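Local coordinates for protein putative mannose-1-phosphate guanylyl transferase (Thermus thermophilus, PDB 2CU2) that probably transfers a guanylyl group from GTP to mannose-1-phosphate, forming GDP-mannose, at residues A[16-21]-A[314-319]; A[284-289]-A[301-306]. All blocks are in the same frame, centred on the assembly; numbering follows the deposited sequence.

Contact 1 (A[16-21]-A[314-319]); sequences LWPLSR and EVLVVP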
loop_
_atom_site.group_PDB
_atom_site.type_symbol
_atom_site.label_atom_id
_atom_site.label_comp_id
_atom_site.label_asym_id
_atom_site.label_seq_id
_atom_site.Cartn_x
_atom_site.Cartn_y
_atom_site.Cartn_z
ATOM N N LEU A 16 -5.331 9.095 11.430
ATOM C CA LEU A 16 -6.039 8.280 10.443
ATOM C C LEU A 16 -5.597 8.551 9.003
ATOM O O LEU A 16 -6.329 8.290 8.057
ATOM C CB LEU A 16 -7.563 8.436 10.580
ATOM C CG LEU A 16 -8.147 7.783 11.842
ATOM C CD1 LEU A 16 -9.651 7.971 11.883
ATOM C CD2 LEU A 16 -7.794 6.293 11.862
ATOM N N TRP A 17 -4.386 9.074 8.846
ATOM C CA TRP A 17 -3.823 9.318 7.519
ATOM C C TRP A 17 -3.615 7.903 6.956
ATOM O O TRP A 17 -3.301 6.978 7.712
ATOM C CB TRP A 17 -2.473 10.035 7.656
ATOM C CG TRP A 17 -1.788 10.318 6.346
ATOM C CD1 TRP A 17 -1.878 11.465 5.599
ATOM C CD2 TRP A 17 -0.956 9.420 5.602
ATOM N NE1 TRP A 17 -1.150 11.331 4.435
ATOM C CE2 TRP A 17 -0.576 10.088 4.411
ATOM C CE3 TRP A 17 -0.497 8.116 5.823
ATOM C CZ2 TRP A 17 0.245 9.489 3.442
ATOM C CZ3 TRP A 17 0.314 7.521 4.862
ATOM C CH2 TRP A 17 0.677 8.209 3.686
ATOM N N PRO A 18 -3.755 7.710 5.631
ATOM C CA PRO A 18 -4.081 8.635 4.544
ATOM C C PRO A 18 -5.566 8.898 4.312
ATOM O O PRO A 18 -5.920 9.647 3.398
ATOM C CB PRO A 18 -3.463 7.951 3.340
ATOM C CG PRO A 18 -3.841 6.530 3.603
ATOM C CD PRO A 18 -3.503 6.363 5.085
ATOM N N LEU A 19 -6.432 8.278 5.107
ATOM C CA LEU A 19 -7.864 8.470 4.921
ATOM C C LEU A 19 -8.287 9.902 5.208
ATOM O O LEU A 19 -9.097 10.470 4.477
ATOM C CB LEU A 19 -8.665 7.506 5.797
ATOM C CG LEU A 19 -10.184 7.573 5.606
ATOM C CD1 LEU A 19 -10.543 7.170 4.187
ATOM C CD2 LEU A 19 -10.868 6.660 6.611
ATOM N N SER A 20 -7.742 10.492 6.267
ATOM C CA SER A 20 -8.067 11.875 6.578
ATOM C C SER A 20 -7.364 12.858 5.642
ATOM O O SER A 20 -6.307 12.603 5.076
ATOM C CB SER A 20 -7.699 12.151 8.036
ATOM O OG SER A 20 -6.327 11.812 8.257
ATOM N N ARG A 21 -8.036 14.014 5.469
ATOM C CA ARG A 21 -7.580 15.027 4.517
ATOM C C ARG A 21 -7.591 16.418 5.167
ATOM O O ARG A 21 -8.185 16.632 6.214
ATOM C CB ARG A 21 -8.577 15.035 3.357
ATOM C CG ARG A 21 -8.323 13.941 2.323
ATOM C CD ARG A 21 -8.552 14.464 0.905
ATOM N NE ARG A 21 -9.744 13.857 0.306
ATOM C CZ ARG A 21 -10.661 14.686 -0.222
ATOM N NH1 ARG A 21 -10.483 15.995 -0.166
ATOM N NH2 ARG A 21 -11.708 14.178 -0.878
ATOM N N GLU A 314 -2.013 7.122 -1.848
ATOM C CA GLU A 314 -1.253 7.143 -0.609
ATOM C C GLU A 314 -1.462 5.834 0.134
ATOM O O GLU A 314 -2.588 5.350 0.255
ATOM C CB GLU A 314 -1.676 8.325 0.261
ATOM C CG GLU A 314 -1.443 9.668 -0.410
ATOM C CD GLU A 314 -1.477 10.835 0.561
ATOM O OE1 GLU A 314 -2.514 11.039 1.216
ATOM O OE2 GLU A 314 -0.461 11.551 0.667
ATOM N N VAL A 315 -0.365 5.258 0.610
ATOM C CA VAL A 315 -0.418 4.000 1.335
ATOM C C VAL A 315 0.357 4.066 2.639
ATOM O O VAL A 315 1.451 4.621 2.708
ATOM C CB VAL A 315 0.145 2.835 0.492
ATOM C CG1 VAL A 315 0.153 1.558 1.313
ATOM C CG2 VAL A 315 -0.705 2.642 -0.758
ATOM N N LEU A 316 -0.231 3.484 3.671
ATOM C CA LEU A 316 0.374 3.434 4.991
ATOM C C LEU A 316 0.600 1.984 5.396
ATOM O O LEU A 316 -0.249 1.128 5.155
ATOM C CB LEU A 316 -0.557 4.093 6.017
ATOM C CG LEU A 316 -0.263 3.778 7.483
ATOM C CD1 LEU A 316 1.077 4.364 7.864
ATOM C CD2 LEU A 316 -1.366 4.341 8.376
ATOM N N VAL A 317 1.746 1.712 6.005
ATOM C CA VAL A 317 2.044 0.377 6.504
ATOM C C VAL A 317 2.717 0.574 7.857
ATOM O O VAL A 317 3.808 1.136 7.932
ATOM C CB VAL A 317 2.991 -0.401 5.567
ATOM C CG1 VAL A 317 3.334 -1.757 6.190
ATOM C CG2 VAL A 317 2.335 -0.603 4.215
ATOM N N VAL A 318 2.057 0.127 8.922
ATOM C CA VAL A 318 2.579 0.272 10.284
ATOM C C VAL A 318 2.022 -0.823 11.198
ATOM O O VAL A 318 0.867 -1.204 11.062
ATOM C CB VAL A 318 2.179 1.661 10.876
ATOM C CG1 VAL A 318 0.660 1.809 10.864
ATOM C CG2 VAL A 318 2.701 1.807 12.310
ATOM N N PRO A 319 2.845 -1.361 12.122
ATOM C CA PRO A 319 2.287 -2.332 13.055
ATOM C C PRO A 319 1.189 -1.704 13.894
ATOM O O PRO A 319 1.284 -0.575 14.357
ATOM C CB PRO A 319 3.401 -2.819 13.974
ATOM C CG PRO A 319 4.728 -2.397 13.367
ATOM C CD PRO A 319 4.271 -1.228 12.372
HETATM O O HOH W 1 -1.331 13.550 2.851
HETATM O O HOH W 2 -4.163 12.201 2.937
#
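Trp17 lays its indole against Glu314 and Leu316, the two residues of strand 314-319 that turn their side chains to the loop 16-21. Its CG is anti to the backbone N (chi1 179°), and the six-membered ring meets Leu316, CZ3 lying 3.7 Å from Leu316 CB, and Val315 O, which sits at the ring edge near the plane, while the NE1 and CZ2 side of the indole faces the Glu314 carboxylate. The Glu314 side chain crosses the indole at about a right angle, with carboxylate and ring planes 67° apart and Glu314 OE2 3.5 Å from Trp17 CZ2. A water in the plane of the ring accepts a bond of 2.7 Å from Trp17 NE1 and also lies within bonding distance of the carboxylate. Here the nucleotidyltransferase region, of the GT-A class, meets the beta-helix region of the same chain, and helix 327-334 adds Val329, Val330 and Leu333 around the indole. An alanine in place of Trp17 would probably open a gap between loop and strand and leave the bridging water without its N-H donor. Pro18, which follows a cis peptide bond, sets CB over the centre of the indole, 3.6 Å above its plane. The same Pro18 CB touches Glu314 CB at 3.6 Å, and Pro18 CD rests on Leu316 CB. Leu316 CD2 comes 3.3 Å from Trp17 O, whose hydrogen-bond donor is Trp259 NE1.

Contact 2 (A[284-289]-A[301-306]); sequences LDTFGC and LGVSGL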
loop_
_atom_site.group_PDB
_atom_site.type_symbol
_atom_site.label_atom_id
_atom_site.label_comp_id
_atom_site.label_asym_id
_atom_site.label_seq_id
_atom_site.Cartn_x
_atom_site.Cartn_y
_atom_site.Cartn_z
ATOM N N LEU A 284 -3.097 -13.768 2.127
ATOM C CA LEU A 284 -2.410 -15.056 2.029
ATOM C C LEU A 284 -1.484 -15.292 3.230
ATOM O O LEU A 284 -0.448 -14.667 3.385
ATOM C CB LEU A 284 -1.586 -15.063 0.739
ATOM C CG LEU A 284 -2.437 -15.255 -0.519
ATOM C CD1 LEU A 284 -1.825 -14.579 -1.745
ATOM C CD2 LEU A 284 -2.623 -16.724 -0.897
ATOM N N ASP A 285 -1.905 -16.206 4.125
ATOM C CA ASP A 285 -1.111 -16.430 5.328
ATOM C C ASP A 285 -0.968 -15.130 6.121
ATOM O O ASP A 285 0.103 -14.756 6.567
ATOM C CB ASP A 285 0.274 -16.921 4.898
ATOM C CG ASP A 285 1.054 -17.364 6.132
ATOM O OD1 ASP A 285 0.452 -18.028 6.980
ATOM O OD2 ASP A 285 2.229 -17.011 6.252
ATOM N N THR A 286 -2.102 -14.410 6.233
ATOM C CA THR A 286 -2.092 -13.140 6.944
ATOM C C THR A 286 -2.999 -13.188 8.172
ATOM O O THR A 286 -4.118 -13.682 8.125
ATOM C CB THR A 286 -2.582 -12.058 5.981
ATOM O OG1 THR A 286 -1.624 -11.886 4.935
ATOM C CG2 THR A 286 -2.747 -10.730 6.720
ATOM N N PHE A 287 -2.513 -12.672 9.298
ATOM C CA PHE A 287 -3.291 -12.701 10.537
ATOM C C PHE A 287 -3.251 -11.391 11.310
ATOM O O PHE A 287 -2.344 -10.576 11.130
ATOM C CB PHE A 287 -2.776 -13.825 11.440
ATOM C CG PHE A 287 -2.849 -15.181 10.810
ATOM C CD1 PHE A 287 -4.004 -15.958 10.922
ATOM C CD2 PHE A 287 -1.776 -15.672 10.064
ATOM C CE1 PHE A 287 -4.094 -17.202 10.297
ATOM C CE2 PHE A 287 -1.852 -16.915 9.431
ATOM C CZ PHE A 287 -3.015 -17.682 9.547
ATOM N N GLY A 288 -4.247 -11.208 12.172
ATOM C CA GLY A 288 -4.339 -10.023 13.012
ATOM C C GLY A 288 -4.081 -8.667 12.375
ATOM O O GLY A 288 -3.592 -7.751 13.037
ATOM N N CYS A 289 -4.430 -8.516 11.104
ATOM C CA CYS A 289 -4.205 -7.242 10.427
ATOM C C CYS A 289 -5.431 -6.341 10.310
ATOM O O CYS A 289 -6.566 -6.774 10.498
ATOM C CB CYS A 289 -3.644 -7.485 9.023
ATOM S SG CYS A 289 -1.934 -8.038 8.998
ATOM N N LEU A 301 0.810 -10.815 2.106
ATOM C CA LEU A 301 1.344 -12.156 2.030
ATOM C C LEU A 301 2.303 -12.413 3.188
ATOM O O LEU A 301 3.337 -11.745 3.316
ATOM C CB LEU A 301 2.067 -12.302 0.681
ATOM C CG LEU A 301 1.474 -11.852 -0.654
ATOM C CD1 LEU A 301 2.578 -11.674 -1.658
ATOM C CD2 LEU A 301 0.475 -12.892 -1.167
ATOM N N GLY A 302 1.938 -13.367 4.040
ATOM C CA GLY A 302 2.778 -13.742 5.167
ATOM C C GLY A 302 3.122 -12.675 6.194
ATOM O O GLY A 302 4.257 -12.611 6.666
ATOM N N VAL A 303 2.154 -11.836 6.550
ATOM C CA VAL A 303 2.392 -10.795 7.545
ATOM C C VAL A 303 1.325 -10.845 8.643
ATOM O O VAL A 303 0.237 -11.383 8.440
ATOM C CB VAL A 303 2.394 -9.382 6.900
ATOM C CG1 VAL A 303 3.637 -9.194 6.041
ATOM C CG2 VAL A 303 1.149 -9.187 6.063
ATOM N N SER A 304 1.642 -10.277 9.800
ATOM C CA SER A 304 0.719 -10.261 10.923
ATOM C C SER A 304 0.791 -8.975 11.731
ATOM O O SER A 304 1.838 -8.341 11.812
ATOM C CB SER A 304 1.010 -11.432 11.860
ATOM O OG SER A 304 0.685 -12.662 11.248
ATOM N N GLY A 305 -0.338 -8.613 12.336
ATOM C CA GLY A 305 -0.413 -7.431 13.169
ATOM C C GLY A 305 -0.123 -6.104 12.501
ATOM O O GLY A 305 0.274 -5.145 13.171
ATOM N N LEU A 306 -0.334 -6.025 11.195
ATOM C CA LEU A 306 -0.065 -4.781 10.489
ATOM C C LEU A 306 -1.311 -4.000 10.090
ATOM O O LEU A 306 -2.408 -4.550 9.955
ATOM C CB LEU A 306 0.742 -5.040 9.213
ATOM C CG LEU A 306 2.187 -5.548 9.252
ATOM C CD1 LEU A 306 2.723 -5.616 7.817
ATOM C CD2 LEU A 306 3.058 -4.606 10.078
#
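Leu284 and Leu301 lie side by side and point the same way from a parallel bridge. Gly302 N donates to Leu284 O over 2.8 Å in a nearly straight bond (171° at the hydrogen). Two residues on, Thr286 CG2, anti to the backbone N, lies 3.5 Å from Val303 O; the hydroxyl of the same threonine is hydrogen-bonded to Thr300 OG1. Val303 O also accepts from Phe287 N. Phe287 and Ser304 are paired next, with Ser304 OG 3.7 Å from Phe287 CB and near the plane of the ring at its edge, while Phe287 O takes the N-H of Gly305 from a position tilted 21° out of the carbonyl plane. At the far end Cys289 turns its sulfur to the other segment: SG accepts from Leu306 N at 3.4 Å and packs on Leu306 CB at 4.0 Å. Asp285, Gly288, Gly302 and Gly305 all have positive phi, and these bends turn both segments alike, so that equivalent residues stay in step. Two turns stacked in parallel register, each passing from one short strand to the next, are the coil-on-coil arrangement of a left-handed parallel beta-helix, consistent with the beta-helix domain assigned to this region.

The centres of contacts 1 and 2 lie about 18 Å apart, on the same side of the chain's centre. Along the sequence contact 2 is nested within the long loop that contact 1 closes, since 284-289 and 301-306 both fall between 16-21 and 314-319. Strand 306-311, which begins at the end of contact 2, pairs antiparallel with strand 314-319 of contact 1, and Leu306 packs directly on Val317 and Pro319. Contact 2 thus stacks coils inside the beta-helix region, whereas contact 1 fastens the last strand of that region to the nucleotidyltransferase part. Both also reach the second subunit, so the C-terminal region joins domain packing to dimer assembly.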